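Local coordinates for probable fumarate reductase Ifc3 (Shewanella frigidimarina, PDB 1QO8), which catalyses in vitro the essentially one-way reduction of fumarate to succinate, using one FAD and four covalently bound c-type hemes per subunit, at residues E185-D190 with I206-S211; D281-G286 with P520-F525; Q410-I415 with V492-G497. All blocks are in the same frame, centred on the assembly; numbering follows the deposited sequence.

Contact 1 (E185-D190 with I206-S211)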
# COMPACT_ATOMS: atom_id res chain seq x y z
N GLU A 185 22.98 -21.90 0.90
CA GLU A 185 23.15 -20.75 0.04
C GLU A 185 22.33 -20.98 -1.21
O GLU A 185 21.88 -19.99 -1.76
CB GLU A 185 24.62 -20.45 -0.32
CG GLU A 185 25.56 -21.65 -0.25
CD GLU A 185 25.81 -22.09 1.19
OE1 GLU A 185 26.37 -21.32 2.00
OE2 GLU A 185 25.42 -23.22 1.54
N TRP A 186 22.17 -22.21 -1.68
CA TRP A 186 21.33 -22.46 -2.84
C TRP A 186 19.86 -22.14 -2.55
O TRP A 186 19.15 -21.52 -3.36
CB TRP A 186 21.55 -23.90 -3.28
CG TRP A 186 22.94 -24.12 -3.85
CD1 TRP A 186 23.93 -23.21 -4.07
CD2 TRP A 186 23.45 -25.37 -4.33
NE1 TRP A 186 25.03 -23.79 -4.61
CE2 TRP A 186 24.76 -25.13 -4.80
CE3 TRP A 186 22.95 -26.68 -4.37
CZ2 TRP A 186 25.57 -26.16 -5.31
CZ3 TRP A 186 23.75 -27.68 -4.88
CH2 TRP A 186 25.05 -27.42 -5.34
N PHE A 187 19.41 -22.62 -1.40
CA PHE A 187 18.04 -22.29 -0.92
C PHE A 187 17.87 -20.77 -0.86
O PHE A 187 16.88 -20.18 -1.31
CB PHE A 187 17.84 -22.92 0.48
CG PHE A 187 16.46 -22.81 1.07
CD1 PHE A 187 15.86 -21.59 1.30
CD2 PHE A 187 15.73 -23.94 1.38
CE1 PHE A 187 14.58 -21.48 1.83
CE2 PHE A 187 14.44 -23.85 1.91
CZ PHE A 187 13.84 -22.62 2.12
N ILE A 188 18.83 -20.10 -0.22
CA ILE A 188 18.82 -18.64 -0.10
C ILE A 188 18.79 -17.93 -1.41
O ILE A 188 17.80 -17.22 -1.66
CB ILE A 188 19.94 -18.15 0.83
CG1 ILE A 188 19.63 -18.65 2.24
CG2 ILE A 188 20.11 -16.63 0.87
CD1 ILE A 188 20.88 -18.60 3.12
N GLU A 189 19.72 -18.23 -2.33
CA GLU A 189 19.72 -17.62 -3.64
C GLU A 189 18.47 -17.90 -4.46
O GLU A 189 17.96 -17.08 -5.25
CB GLU A 189 20.91 -18.21 -4.43
CG GLU A 189 22.30 -17.92 -3.93
CD GLU A 189 23.39 -18.63 -4.71
OE1 GLU A 189 23.21 -19.18 -5.83
OE2 GLU A 189 24.52 -18.63 -4.16
N ASP A 190 18.01 -19.18 -4.43
CA ASP A 190 16.80 -19.53 -5.16
C ASP A 190 15.63 -18.67 -4.73
O ASP A 190 14.80 -18.22 -5.53
CB ASP A 190 16.46 -21.03 -4.92
CG ASP A 190 17.34 -22.05 -5.65
OD1 ASP A 190 18.30 -21.72 -6.36
OD2 ASP A 190 17.11 -23.28 -5.52
N ILE A 206 17.40 -17.14 7.80
CA ILE A 206 16.74 -17.90 8.86
C ILE A 206 15.77 -18.96 8.34
O ILE A 206 15.76 -20.10 8.87
CB ILE A 206 15.97 -16.94 9.78
CG1 ILE A 206 17.07 -16.12 10.52
CG2 ILE A 206 15.02 -17.62 10.74
CD1 ILE A 206 16.56 -15.16 11.54
N LEU A 207 14.99 -18.57 7.34
CA LEU A 207 14.13 -19.53 6.67
C LEU A 207 14.96 -20.75 6.23
O LEU A 207 14.65 -21.85 6.66
CB LEU A 207 13.36 -18.96 5.47
CG LEU A 207 12.39 -19.97 4.86
CD1 LEU A 207 11.34 -20.32 5.90
CD2 LEU A 207 11.71 -19.43 3.58
N ALA A 208 16.02 -20.52 5.45
CA ALA A 208 16.87 -21.58 4.96
C ALA A 208 17.50 -22.36 6.12
O ALA A 208 17.43 -23.58 6.16
CB ALA A 208 18.02 -21.08 4.06
N GLU A 209 18.06 -21.64 7.08
CA GLU A 209 18.85 -22.27 8.12
C GLU A 209 18.05 -23.18 9.02
O GLU A 209 18.63 -24.12 9.55
CB GLU A 209 19.52 -21.19 8.98
CG GLU A 209 20.76 -20.67 8.23
CD GLU A 209 21.39 -19.50 8.98
OE1 GLU A 209 20.80 -18.96 9.92
OE2 GLU A 209 22.53 -19.15 8.58
N GLN A 210 16.78 -22.91 9.25
CA GLN A 210 15.97 -23.58 10.24
C GLN A 210 14.89 -24.48 9.66
O GLN A 210 14.02 -24.99 10.36
CB GLN A 210 15.35 -22.47 11.13
CG GLN A 210 16.38 -22.04 12.16
CD GLN A 210 16.01 -20.79 12.93
OE1 GLN A 210 16.86 -19.92 13.12
NE2 GLN A 210 14.78 -20.66 13.44
N SER A 211 14.86 -24.62 8.37
CA SER A 211 13.89 -25.38 7.61
C SER A 211 14.01 -26.86 7.89
O SER A 211 12.93 -27.42 8.11
CB SER A 211 14.01 -25.07 6.12
OG SER A 211 15.28 -25.31 5.54

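Contact 2 (D281-G286 with P520-F525)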
# COMPACT_ATOMS: atom_id res chain seq x y z
N ASP A 281 1.82 3.63 26.92
CA ASP A 281 3.21 3.68 26.44
C ASP A 281 3.38 2.92 25.14
O ASP A 281 4.39 2.25 24.94
CB ASP A 281 4.24 3.21 27.49
CG ASP A 281 5.65 3.66 27.20
OD1 ASP A 281 5.97 4.01 26.03
OD2 ASP A 281 6.53 3.73 28.09
N HIS A 282 2.45 2.97 24.18
CA HIS A 282 2.61 2.29 22.91
C HIS A 282 2.83 0.78 23.06
O HIS A 282 3.58 0.23 22.27
CB HIS A 282 3.78 2.86 22.10
CG HIS A 282 3.48 4.25 21.64
ND1 HIS A 282 4.25 5.32 22.05
CD2 HIS A 282 2.50 4.75 20.86
CE1 HIS A 282 3.78 6.43 21.52
NE2 HIS A 282 2.71 6.11 20.81
N SER A 283 2.22 0.13 24.03
CA SER A 283 2.40 -1.27 24.28
C SER A 283 1.12 -2.02 23.92
O SER A 283 0.07 -1.51 24.31
CB SER A 283 2.70 -1.60 25.75
OG SER A 283 4.10 -1.55 25.92
N VAL A 284 1.27 -3.12 23.18
CA VAL A 284 0.08 -3.93 22.93
C VAL A 284 -0.16 -4.70 24.23
O VAL A 284 0.82 -5.29 24.70
CB VAL A 284 0.23 -4.94 21.77
CG1 VAL A 284 -0.94 -5.91 21.74
CG2 VAL A 284 0.33 -4.17 20.46
N VAL A 285 -1.38 -4.62 24.72
CA VAL A 285 -1.69 -5.33 25.97
C VAL A 285 -2.92 -6.21 25.85
O VAL A 285 -3.34 -6.66 26.92
CB VAL A 285 -1.93 -4.35 27.14
CG1 VAL A 285 -0.64 -3.64 27.53
CG2 VAL A 285 -3.04 -3.35 26.85
N GLY A 286 -3.40 -6.57 24.67
CA GLY A 286 -4.44 -7.65 24.62
C GLY A 286 -5.28 -7.26 23.39
O GLY A 286 -4.71 -6.58 22.53
N PRO A 520 10.52 -2.49 17.05
CA PRO A 520 9.60 -3.52 17.53
C PRO A 520 8.52 -2.87 18.35
O PRO A 520 8.72 -1.93 19.15
CB PRO A 520 10.52 -4.47 18.32
CG PRO A 520 11.87 -3.81 18.32
CD PRO A 520 11.93 -3.06 17.01
N ILE A 521 7.27 -3.23 18.10
CA ILE A 521 6.17 -2.76 18.96
C ILE A 521 6.14 -3.75 20.13
O ILE A 521 6.22 -4.98 19.91
CB ILE A 521 4.84 -2.81 18.21
CG1 ILE A 521 4.87 -1.83 17.03
CG2 ILE A 521 3.67 -2.60 19.15
CD1 ILE A 521 3.70 -1.93 16.08
N ASP A 522 6.19 -3.19 21.32
CA ASP A 522 6.22 -3.89 22.58
C ASP A 522 4.99 -4.76 22.79
O ASP A 522 3.87 -4.25 22.88
CB ASP A 522 6.23 -2.82 23.73
CG ASP A 522 6.42 -3.57 25.06
OD1 ASP A 522 7.44 -4.27 25.20
OD2 ASP A 522 5.50 -3.46 25.90
N GLY A 523 5.14 -6.07 22.89
CA GLY A 523 3.97 -6.95 23.04
C GLY A 523 3.47 -7.60 21.74
O GLY A 523 2.53 -8.44 21.84
N LEU A 524 3.91 -7.23 20.56
CA LEU A 524 3.27 -7.65 19.29
C LEU A 524 4.20 -8.48 18.40
O LEU A 524 5.31 -8.06 18.10
CB LEU A 524 2.84 -6.48 18.42
CG LEU A 524 1.53 -6.48 17.65
CD1 LEU A 524 1.60 -5.76 16.32
CD2 LEU A 524 0.80 -7.79 17.48
N PHE A 525 3.82 -9.70 18.00
CA PHE A 525 4.65 -10.58 17.16
C PHE A 525 3.82 -11.08 15.97
O PHE A 525 2.60 -10.96 16.02
CB PHE A 525 5.18 -11.78 17.95
CG PHE A 525 6.00 -11.36 19.17
CD1 PHE A 525 5.35 -11.04 20.36
CD2 PHE A 525 7.35 -11.23 19.08
CE1 PHE A 525 6.07 -10.60 21.44
CE2 PHE A 525 8.10 -10.78 20.18
CZ PHE A 525 7.44 -10.48 21.38

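Contact 3 (Q410-I415 with V492-G497)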
# COMPACT_ATOMS: atom_id res chain seq x y z
N GLN A 410 -14.58 -12.34 -18.19
CA GLN A 410 -13.35 -12.61 -17.44
C GLN A 410 -13.08 -14.03 -17.00
O GLN A 410 -12.42 -14.27 -15.98
CB GLN A 410 -13.46 -11.88 -16.09
CG GLN A 410 -12.34 -10.90 -15.98
CD GLN A 410 -12.88 -9.53 -16.41
OE1 GLN A 410 -14.05 -9.46 -16.79
NE2 GLN A 410 -11.94 -8.62 -16.23
N PHE A 411 -13.50 -15.01 -17.80
CA PHE A 411 -13.13 -16.40 -17.53
C PHE A 411 -12.88 -17.14 -18.85
O PHE A 411 -13.17 -16.60 -19.90
CB PHE A 411 -14.24 -17.09 -16.74
CG PHE A 411 -15.47 -17.37 -17.55
CD1 PHE A 411 -16.44 -16.41 -17.68
CD2 PHE A 411 -15.66 -18.59 -18.19
CE1 PHE A 411 -17.62 -16.61 -18.39
CE2 PHE A 411 -16.78 -18.79 -18.97
CZ PHE A 411 -17.79 -17.83 -19.07
N ALA A 412 -12.44 -18.38 -18.74
CA ALA A 412 -12.29 -19.15 -20.03
C ALA A 412 -12.73 -20.55 -19.71
O ALA A 412 -13.06 -20.91 -18.54
CB ALA A 412 -10.82 -19.02 -20.47
N TRP A 413 -12.79 -21.38 -20.72
CA TRP A 413 -13.01 -22.82 -20.57
C TRP A 413 -11.78 -23.63 -20.97
O TRP A 413 -11.20 -23.45 -22.06
CB TRP A 413 -14.16 -23.14 -21.51
CG TRP A 413 -15.52 -22.63 -21.14
CD1 TRP A 413 -16.22 -21.65 -21.75
CD2 TRP A 413 -16.39 -23.18 -20.13
NE1 TRP A 413 -17.43 -21.51 -21.13
CE2 TRP A 413 -17.57 -22.45 -20.16
CE3 TRP A 413 -16.28 -24.24 -19.26
CZ2 TRP A 413 -18.66 -22.70 -19.30
CZ3 TRP A 413 -17.33 -24.53 -18.39
CH2 TRP A 413 -18.51 -23.73 -18.41
N ILE A 414 -11.39 -24.63 -20.19
CA ILE A 414 -10.35 -25.52 -20.70
C ILE A 414 -10.99 -26.82 -21.18
O ILE A 414 -11.80 -27.34 -20.40
CB ILE A 414 -9.22 -25.72 -19.70
CG1 ILE A 414 -8.42 -24.41 -19.65
CG2 ILE A 414 -8.36 -26.91 -20.06
CD1 ILE A 414 -7.41 -24.33 -18.54
N ILE A 415 -10.68 -27.20 -22.42
CA ILE A 415 -11.49 -28.14 -23.24
C ILE A 415 -10.66 -29.28 -23.80
O ILE A 415 -9.48 -29.00 -23.91
CB ILE A 415 -12.08 -27.27 -24.33
CG1 ILE A 415 -13.46 -27.08 -23.70
CG2 ILE A 415 -12.16 -27.24 -25.85
CD1 ILE A 415 -13.67 -25.62 -23.57
N VAL A 492 -13.76 -27.38 -18.31
CA VAL A 492 -13.72 -26.88 -16.97
C VAL A 492 -13.71 -25.32 -17.01
O VAL A 492 -12.93 -24.78 -17.80
CB VAL A 492 -12.44 -26.96 -16.15
CG1 VAL A 492 -12.76 -27.15 -14.66
CG2 VAL A 492 -11.33 -27.74 -16.75
N LYS A 493 -14.51 -24.70 -16.14
CA LYS A 493 -14.54 -23.23 -16.17
C LYS A 493 -13.48 -22.61 -15.30
O LYS A 493 -13.30 -23.05 -14.17
CB LYS A 493 -15.95 -22.78 -15.76
CG LYS A 493 -16.20 -21.27 -15.92
CD LYS A 493 -17.70 -21.15 -15.52
CE LYS A 493 -18.38 -19.89 -15.89
NZ LYS A 493 -19.83 -19.96 -15.37
N VAL A 494 -12.59 -21.74 -15.85
CA VAL A 494 -11.47 -21.19 -15.05
C VAL A 494 -11.30 -19.71 -15.16
O VAL A 494 -11.87 -19.06 -16.02
CB VAL A 494 -10.14 -21.83 -15.46
CG1 VAL A 494 -10.28 -23.36 -15.40
CG2 VAL A 494 -9.77 -21.42 -16.91
N ALA A 495 -10.54 -19.09 -14.28
CA ALA A 495 -10.20 -17.69 -14.24
C ALA A 495 -8.99 -17.55 -13.35
O ALA A 495 -8.67 -18.39 -12.50
CB ALA A 495 -11.43 -16.90 -13.77
N PRO A 496 -8.11 -16.59 -13.67
CA PRO A 496 -6.99 -16.38 -12.78
C PRO A 496 -7.52 -16.10 -11.36
O PRO A 496 -8.58 -15.54 -11.19
CB PRO A 496 -6.27 -15.16 -13.34
CG PRO A 496 -6.98 -14.78 -14.57
CD PRO A 496 -8.35 -15.52 -14.62
N GLY A 497 -6.76 -16.58 -10.36
CA GLY A 497 -7.24 -16.44 -8.99
C GLY A 497 -6.10 -15.82 -8.14
O GLY A 497 -4.96 -16.26 -8.25

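Contact 1 (E185-D190 with I206-S211)
Two helices of the flavoprotein part, 184-194 and 201-220, pack here through a small, buried and largely apolar interface, with one aromatic ring laid against the backbone of the partner helix. They follow each other in the chain, and their short segments run roughly antiparallel, at 142° between their N-to-C directions, with axes 8.9 Å apart at closest approach. Such a spacing suits a small residue at the crossing point, and that residue is Ala-208, whose CA atom lies 6.0 Å from the CA atom of Phe-187.

Phe-187 carries most of the contact. With CG anti to the backbone N (chi1 -174°), its ring reaches across to the second helix and spreads one face over Ala-208. The CA atom of Ala-208 stands 3.9 Å from the ring centroid, 17° off the normal, a CH-pi contact displaced toward the rim. Leu-207 comes at the ring from its edge instead: its CD2 lies in the ring plane, 3.9 Å from Phe-187 CE1, and the two side chains cross at about a right angle. Ala-208 CB sits in the notch between Phe-187 CD1 (3.5 Å) and Ile-188 CG1 (3.4 Å, closer than van der Waals contact normally allows).

Ser-211 borders the ring obliquely; its OG donates to Ala-208 O, one turn back, over 2.8 Å, approaching from above the carbonyl plane, and also bonds to the backbone N of Val-170. On the first helix, Asp-190 forms salt bridges with Arg-235 and Arg-238. Phe-187 further touches Asn-543 of helix 543-563, and the side chain of Leu-207 lies about 9 Å from the bound FAD, so this is a consecutive antiparallel helix pair packed beside the flavin site of an FAD-dependent oxidoreductase.

Contact 2 (D281-G286 with P520-F525)
His-282 opens the contact at the subunit surface, where its carbonyl O skirts the Ile-521 and Asp-522 side chains while its imidazole extends toward the second subunit, where NE2 makes a weak hydrogen bond to Asp-402 of that chain. Ser-283 follows, with its OG beside the backbone N and anti to the carbonyl carbon (chi1 -90°). From there the hydroxyl donates to Asp-522 OD2 at 2.4 Å, a very short bond that takes the anti lone pair of the carboxylate oxygen, the one facing away from OD1. Asp-522 has CG anti to its own N, and its other oxygen, OD1, bonds to His-562 NE2; both carboxylate oxygens are gripped, which should limit its rotation.

Val-284 then supplies the backbone link. Its N donates to Asp-522 O at 2.9 Å, arriving almost exactly along the C=O axis (178° at the oxygen). Its side chain points toward the other segment, and the CG2 branch does the touching: it lies 3.9 Å from Ile-521 CG2 and 3.8 Å from Leu-524 CG, fitting between the first and last residues of the type II turn. Gly-523 occupies the third position of that turn with phi 98°, and a CB there would strike Val-284 O. The turn's closing bond, Leu-524 N to Ile-521 O, is long at 3.3 Å.

Beyond this point Val-285 turns its side chain away and its backbone bonds to Val-277 and Ala-301, in the sheet containing strand 284-291. The corner at 522-523 separates strand 520-521, bonded to Val-513, from strand 524-526, which edges the parallel sheet of the FAD-binding domain; Val-284 and Leu-524 both rest on strand 303-306 of that sheet, and Phe-525 packs against helix 543-563.

Contact 3 (Q410-I415 with V492-G497)
Ala-412, Ile-414, Val-492 and Val-494 form the apolar centre, all on one face of an antiparallel strand pair within a mixed beta-sheet. Ile-414 lies at its middle: its CD1 meets Val-494 CG2 at 4.1 Å, the two side chains crossing at about a right angle, while its CB faces Val-492 CG2. Ile-371 adds to this face from a loop.

The backbones pair regularly in hydrogen bonding although the short strand axes run at 133°. Ala-412 and Val-494 make one hydrogen-bonded pair and Ile-414 and Val-492 the next, each closed by two reciprocal N-H to O bonds. All four bonds lie in the acceptor's carbonyl plane; the straightest, Val-494 N to Ala-412 O, spans 2.9 Å with an angle of 174° at the hydrogen. Between them sits the non-hydrogen-bonded pair Trp-413 and Lys-493, where Trp-413 CA approaches Val-492 O in a CA-H...O contact.

Trp-413 and Lys-493 share the other face of the pair. The indole meets Tyr-437 edge-to-face, and strand 381-383 continues the sheet beyond 412-417. Pro-496 packs on helix 397-405 and lies about 7 Å, side chain to side chain, from His-360, which probably binds succinate.

At the polar edge the Lys-493 chain, fully extended with CG anti to the backbone N, passes over two rings in turn. Its CB lies over the six-membered ring of Trp-413, 3.4 Å from CZ3. Lys-493 CE rides over a face of Phe-411, 3.8 Å from the centroid, and NZ stands 5.0 Å from that centroid, 18° off the normal, in a cation-pi contact.

How the contacts relate
From the N terminus, past the heme-bearing region, contact 1 comes first and closes a short excursion of 15 residues, partly helical, joining two successive helices. Contact 2 opens later, at 281-286, and closes only at 520-525, spanning 233 residues; contact 3, between 410-415 and 492-497, is nested inside that loop with 76 residues of its own, while contact 1 precedes both in series. Contacts 2 and 3 lie on opposite sides of the chain's centre, about 45 Å apart between centres, and none of the three touches another. They join two helices near the flavin, two sheets at a corner, and two strands of the mixed sheet near residues that probably bind substrate.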